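Local coordinates for protein glutathionyl-hydroquinone reductase PcpF (Sphingobium chlorophenolicum, PDB 4FQU) that catalyses the glutathione-dependent reduction of glutathionyl-hydroquinones to hydroquinones, a step in the breakdown of the pollutant pentachlorophenol, at residues 82-87 with 104-109; 78-83 with 286-291. All blocks are in the same frame, centred on the assembly; numbering follows the deposited sequence.

In the fold
Both contacts involve the long loop that leaves strand 73-76, the edge strand of the mixed four-stranded sheet in the thioredoxin-like N-terminal domain, and runs to helix 106-112. Contact 2 uses the first part of this loop, residues 78-83, and meets residues 286-291 at the end of helix 278-287, more than 200 residues later. Contact 1 takes up the chain at G82 and E83, which both share, and closes the loop on itself at the start of helix 106-112. Their centres lie about 12 Å apart. Between them W86, a probable glutathione-binding residue, packs against M81, so the loop joins the two contacts beside the likely glutathione site.

Contact 1. Residues 82-87 with 104-109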
loop_
_atom_site.group_PDB
_atom_site.type_symbol
_atom_site.label_atom_id
_atom_site.label_comp_id
_atom_site.label_asym_id
_atom_site.label_seq_id
_atom_site.Cartn_x
_atom_site.Cartn_y
_atom_site.Cartn_z
ATOM N N GLY A 82 8.760 -17.056 10.033
ATOM C CA GLY A 82 9.013 -17.920 8.883
ATOM C C GLY A 82 8.617 -19.396 9.036
ATOM O O GLY A 82 7.553 -19.718 9.575
ATOM N N GLU A 83 9.478 -20.292 8.557
ATOM C CA GLU A 83 9.195 -21.726 8.514
ATOM C C GLU A 83 8.677 -22.249 9.822
ATOM O O GLU A 83 7.789 -23.116 9.838
ATOM C CB GLU A 83 10.452 -22.518 8.210
ATOM C CG GLU A 83 10.955 -22.444 6.801
ATOM C CD GLU A 83 12.236 -23.234 6.636
ATOM O OE1 GLU A 83 12.358 -23.914 5.583
ATOM O OE2 GLU A 83 13.106 -23.172 7.560
ATOM N N ASN A 84 9.267 -21.750 10.910
ATOM C CA ASN A 84 8.956 -22.217 12.260
ATOM C C ASN A 84 7.985 -21.294 12.989
ATOM O O ASN A 84 7.662 -21.484 14.143
ATOM C CB ASN A 84 10.235 -22.409 13.085
ATOM C CG ASN A 84 11.265 -23.323 12.399
ATOM O OD1 ASN A 84 12.107 -22.838 11.650
ATOM N ND2 ASN A 84 11.212 -24.641 12.676
ATOM N N GLY A 85 7.479 -20.287 12.320
ATOM C CA GLY A 85 6.609 -19.371 13.024
ATOM C C GLY A 85 7.342 -18.525 14.045
ATOM O O GLY A 85 8.547 -18.293 13.947
ATOM N N TRP A 86 6.611 -18.033 15.025
ATOM C CA TRP A 86 7.218 -17.135 15.978
ATOM C C TRP A 86 8.371 -17.852 16.649
ATOM O O TRP A 86 8.204 -18.968 17.117
ATOM C CB TRP A 86 6.202 -16.741 17.030
ATOM C CG TRP A 86 5.034 -15.903 16.580
ATOM C CD1 TRP A 86 3.733 -16.230 16.688
ATOM C CD2 TRP A 86 5.070 -14.575 16.021
ATOM N NE1 TRP A 86 2.949 -15.205 16.208
ATOM C CE2 TRP A 86 3.751 -14.179 15.799
ATOM C CE3 TRP A 86 6.089 -13.698 15.673
ATOM C CZ2 TRP A 86 3.422 -12.944 15.267
ATOM C CZ3 TRP A 86 5.741 -12.451 15.117
ATOM C CH2 TRP A 86 4.430 -12.103 14.923
ATOM N N THR A 87 9.522 -17.190 16.712
ATOM C CA THR A 87 10.792 -17.770 17.141
ATOM C C THR A 87 11.421 -16.830 18.165
ATOM O O THR A 87 11.073 -15.658 18.232
ATOM C CB THR A 87 11.782 -17.878 15.961
ATOM O OG1 THR A 87 13.017 -17.312 16.352
ATOM C CG2 THR A 87 11.387 -17.004 14.830
ATOM N N TYR A 104 11.911 -21.839 19.412
ATOM C CA TYR A 104 10.674 -21.544 18.715
ATOM C C TYR A 104 9.484 -21.479 19.662
ATOM O O TYR A 104 9.409 -22.258 20.614
ATOM C CB TYR A 104 10.426 -22.643 17.717
ATOM C CG TYR A 104 11.597 -22.886 16.833
ATOM C CD1 TYR A 104 12.112 -21.864 16.082
ATOM C CD2 TYR A 104 12.187 -24.133 16.744
ATOM C CE1 TYR A 104 13.191 -22.063 15.254
ATOM C CE2 TYR A 104 13.270 -24.343 15.929
ATOM C CZ TYR A 104 13.781 -23.300 15.169
ATOM O OH TYR A 104 14.872 -23.448 14.307
ATOM N N LEU A 105 8.544 -20.566 19.394
ATOM C CA LEU A 105 7.351 -20.420 20.237
ATOM C C LEU A 105 6.621 -21.718 20.338
ATOM O O LEU A 105 6.209 -22.086 21.412
ATOM C CB LEU A 105 6.415 -19.320 19.749
ATOM C CG LEU A 105 5.126 -18.980 20.523
ATOM C CD1 LEU A 105 5.391 -18.397 21.871
ATOM C CD2 LEU A 105 4.290 -17.991 19.693
ATOM N N TYR A 106 6.482 -22.425 19.217
ATOM C CA TYR A 106 5.854 -23.757 19.230
ATOM C C TYR A 106 6.401 -24.673 20.331
ATOM O O TYR A 106 5.646 -25.416 20.925
ATOM C CB TYR A 106 5.801 -24.430 17.836
ATOM C CG TYR A 106 7.059 -25.072 17.241
ATOM C CD1 TYR A 106 7.668 -26.154 17.832
ATOM C CD2 TYR A 106 7.590 -24.617 16.041
ATOM C CE1 TYR A 106 8.782 -26.750 17.269
ATOM C CE2 TYR A 106 8.715 -25.191 15.482
ATOM C CZ TYR A 106 9.298 -26.259 16.106
ATOM O OH TYR A 106 10.411 -26.839 15.565
ATOM N N GLN A 107 7.690 -24.594 20.645
ATOM C CA GLN A 107 8.238 -25.366 21.771
ATOM C C GLN A 107 7.674 -24.996 23.157
ATOM O O GLN A 107 7.893 -25.755 24.113
ATOM C CB GLN A 107 9.769 -25.257 21.851
ATOM C CG GLN A 107 10.536 -25.968 20.802
ATOM C CD GLN A 107 11.897 -25.391 20.647
ATOM O OE1 GLN A 107 12.061 -24.176 20.530
ATOM N NE2 GLN A 107 12.900 -26.245 20.670
ATOM N N VAL A 108 7.013 -23.838 23.296
ATOM C CA VAL A 108 6.398 -23.483 24.565
ATOM C C VAL A 108 5.143 -24.318 24.710
ATOM O O VAL A 108 4.926 -24.952 25.742
ATOM C CB VAL A 108 6.027 -21.996 24.679
ATOM C CG1 VAL A 108 5.333 -21.724 26.013
ATOM C CG2 VAL A 108 7.253 -21.122 24.566
ATOM N N TYR A 109 4.325 -24.360 23.663
ATOM C CA TYR A 109 3.105 -25.174 23.707
ATOM C C TYR A 109 3.395 -26.621 24.006
ATOM O O TYR A 109 2.650 -27.279 24.742
ATOM C CB TYR A 109 2.305 -25.073 22.418
ATOM C CG TYR A 109 1.555 -23.756 22.296
ATOM C CD1 TYR A 109 2.194 -22.574 21.890
ATOM C CD2 TYR A 109 0.223 -23.693 22.584
ATOM C CE1 TYR A 109 1.511 -21.386 21.770
ATOM C CE2 TYR A 109 -0.469 -22.509 22.482
ATOM C CZ TYR A 109 0.162 -21.363 22.073
ATOM O OH TYR A 109 -0.604 -20.226 22.005
#
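One backbone hydrogen bond ties the middle of the loop to its far end: L105 N donates to W86 O over 2.8 Å, with an N-H...O angle of 159° and the donor above the carbonyl plane. T87 and Y104 form a single beta bridge here, their CA atoms 4.1 Å apart. Within 104-109, Y104 N donates to Q107 OE1 over 2.6 Å, almost straight and in the plane of the amide carbonyl.

Flat groups do most of the remaining work. The amide of N84 stacks on the Y104 ring, the two planes only 6° apart, and N84 CB makes a CH-pi contact 3.9 Å from the ring centroid. T87 CB meets the edge of the same ring at CD1. The Y106 ring receives N84 ND2 at its edge, 3.7 Å from Y106 OH.

Apolar contact comes from L105. With CG anti to the backbone N (chi1 -178°), its branch CD2 comes to 3.5 Å from W86 CB, the indole continuing away to stack on H284. W86 probably binds glutathione, its side chain about 5 Å from that of C53, the probable nucleophile.

In the thioredoxin-like domain, L105 also packs on I122, another probable glutathione-binding residue, and on I124 of strand 124-127. Y106, on helix 106-112, reaches the chain's N-terminal part, stacking on W9 and touching L4 of strand 3-4.

Contact 2. Residues 78-83 with 286-291; sequences NAYMGE and YGSHPS
An Asx turn opens the loop after strand 73-76 of the thioredoxin-like domain: Y80 N donates to N78 OD1 over 2.7 Å, nearly straight and in the carbonyl plane. The side-chain amide thus fixes the backbone where Y80 and M81 begin their contact with the end of helix 278-287. N78 ND2 is used as well, donating to L89 O.

S288, near the C-terminal end of that helix, carries the contact. Its CB points toward the loop, and chi1 of -87° sets OG beside the backbone of M81, where M81 N donates to S288 OG over 2.7 Å with an N-H...O angle of 152°. The same oxygen lies 3.6 Å from M81 CB.

Y80 and M81 both place CG anti to the backbone N (chi1 177° in each), yet their side chains part. The Y80 ring swings toward the helix end and presents its edge to G287 O, which lies in the ring plane; the backbone N of G82 sits over one face. M81 runs fully extended beyond CG and leads away from S288, with SD reaching the indole of W86, a residue that probably binds glutathione. M81 also touches H284, whose ND1 bonds to A79 O, so the loop is met at a backbone N-H (M81) and at a backbone carbonyl (A79).

Next along the chain, H289 ND1 donates to S288 O at 3.2 Å, approaching from well above the carbonyl plane.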
loop_
_atom_site.group_PDB
_atom_site.type_symbol
_atom_site.label_atom_id
_atom_site.label_comp_id
_atom_site.label_asym_id
_atom_site.label_seq_id
_atom_site.Cartn_x
_atom_site.Cartn_y
_atom_site.Cartn_z
ATOM N N ASN A 78 10.899 -12.810 17.926
ATOM C CA ASN A 78 11.481 -12.143 16.766
ATOM C C ASN A 78 10.417 -11.628 15.798
ATOM O O ASN A 78 9.337 -12.187 15.719
ATOM C CB ASN A 78 12.415 -13.120 16.051
ATOM C CG ASN A 78 13.272 -12.453 14.999
ATOM O OD1 ASN A 78 12.755 -11.995 13.972
ATOM N ND2 ASN A 78 14.587 -12.416 15.225
ATOM N N ALA A 79 10.712 -10.559 15.066
ATOM C CA ALA A 79 9.714 -9.997 14.163
ATOM C C ALA A 79 9.498 -10.854 12.935
ATOM O O ALA A 79 8.441 -10.762 12.301
ATOM C CB ALA A 79 10.059 -8.587 13.761
ATOM N N TYR A 80 10.495 -11.665 12.577
ATOM C CA TYR A 80 10.355 -12.494 11.399
ATOM C C TYR A 80 9.680 -13.793 11.777
ATOM O O TYR A 80 10.250 -14.587 12.544
ATOM C CB TYR A 80 11.702 -12.771 10.721
ATOM C CG TYR A 80 11.586 -13.706 9.517
ATOM C CD1 TYR A 80 10.911 -13.303 8.381
ATOM C CD2 TYR A 80 12.104 -15.010 9.539
ATOM C CE1 TYR A 80 10.757 -14.148 7.280
ATOM C CE2 TYR A 80 11.961 -15.880 8.427
ATOM C CZ TYR A 80 11.280 -15.430 7.300
ATOM O OH TYR A 80 11.106 -16.223 6.182
ATOM N N MET A 81 8.474 -13.994 11.232
ATOM C CA MET A 81 7.720 -15.241 11.330
ATOM C C MET A 81 7.861 -16.066 10.029
ATOM O O MET A 81 7.191 -15.792 9.038
ATOM C CB MET A 81 6.260 -14.911 11.629
ATOM C CG MET A 81 5.278 -16.061 11.712
ATOM S SD MET A 81 3.613 -15.402 12.065
ATOM C CE MET A 81 2.865 -16.960 12.545
ATOM N N GLY A 82 8.760 -17.056 10.033
ATOM C CA GLY A 82 9.013 -17.920 8.883
ATOM C C GLY A 82 8.617 -19.396 9.036
ATOM O O GLY A 82 7.553 -19.718 9.575
ATOM N N GLU A 83 9.478 -20.292 8.557
ATOM C CA GLU A 83 9.195 -21.726 8.514
ATOM C C GLU A 83 8.677 -22.249 9.822
ATOM O O GLU A 83 7.789 -23.116 9.838
ATOM C CB GLU A 83 10.452 -22.518 8.210
ATOM C CG GLU A 83 10.955 -22.444 6.801
ATOM C CD GLU A 83 12.236 -23.234 6.636
ATOM O OE1 GLU A 83 12.358 -23.914 5.583
ATOM O OE2 GLU A 83 13.106 -23.172 7.560
ATOM N N TYR A 286 5.756 -6.575 6.709
ATOM C CA TYR A 286 6.223 -6.584 5.337
ATOM C C TYR A 286 7.138 -7.785 4.985
ATOM O O TYR A 286 7.367 -8.106 3.797
ATOM C CB TYR A 286 6.913 -5.285 5.052
ATOM C CG TYR A 286 5.963 -4.204 4.793
ATOM C CD1 TYR A 286 5.398 -4.063 3.565
ATOM C CD2 TYR A 286 5.621 -3.322 5.763
ATOM C CE1 TYR A 286 4.517 -3.047 3.275
ATOM C CE2 TYR A 286 4.734 -2.280 5.504
ATOM C CZ TYR A 286 4.173 -2.146 4.239
ATOM O OH TYR A 286 3.278 -1.127 3.923
ATOM N N GLY A 287 7.641 -8.459 6.007
ATOM C CA GLY A 287 8.767 -9.331 5.793
ATOM C C GLY A 287 8.371 -10.740 6.036
ATOM O O GLY A 287 9.170 -11.642 5.775
ATOM N N SER A 288 7.137 -10.917 6.520
ATOM C CA SER A 288 6.629 -12.239 6.944
ATOM C C SER A 288 5.405 -12.748 6.170
ATOM O O SER A 288 4.892 -13.820 6.477
ATOM C CB SER A 288 6.256 -12.243 8.421
ATOM O OG SER A 288 7.368 -12.537 9.227
ATOM N N HIS A 289 4.947 -11.987 5.178
ATOM C CA HIS A 289 3.730 -12.306 4.434
ATOM C C HIS A 289 4.040 -12.359 2.948
ATOM O O HIS A 289 3.786 -11.399 2.227
ATOM C CB HIS A 289 2.704 -11.186 4.600
ATOM C CG HIS A 289 2.129 -11.065 5.964
ATOM N ND1 HIS A 289 2.362 -11.986 6.963
ATOM C CD2 HIS A 289 1.312 -10.128 6.500
ATOM C CE1 HIS A 289 1.717 -11.621 8.055
ATOM N NE2 HIS A 289 1.076 -10.493 7.802
ATOM N N PRO A 290 4.557 -13.474 2.458
ATOM C CA PRO A 290 4.929 -13.409 1.046
ATOM C C PRO A 290 3.726 -13.554 0.075
ATOM O O PRO A 290 3.796 -12.996 -1.008
ATOM C CB PRO A 290 5.938 -14.541 0.918
ATOM C CG PRO A 290 5.913 -15.267 2.255
ATOM C CD PRO A 290 4.719 -14.815 2.992
ATOM N N SER A 291 2.676 -14.284 0.446
ATOM C CA SER A 291 1.373 -14.243 -0.216
ATOM C C SER A 291 0.994 -12.827 -0.629
ATOM O O SER A 291 0.459 -12.616 -1.718
ATOM C CB SER A 291 0.280 -14.743 0.746
ATOM O OG SER A 291 0.736 -14.676 2.125
#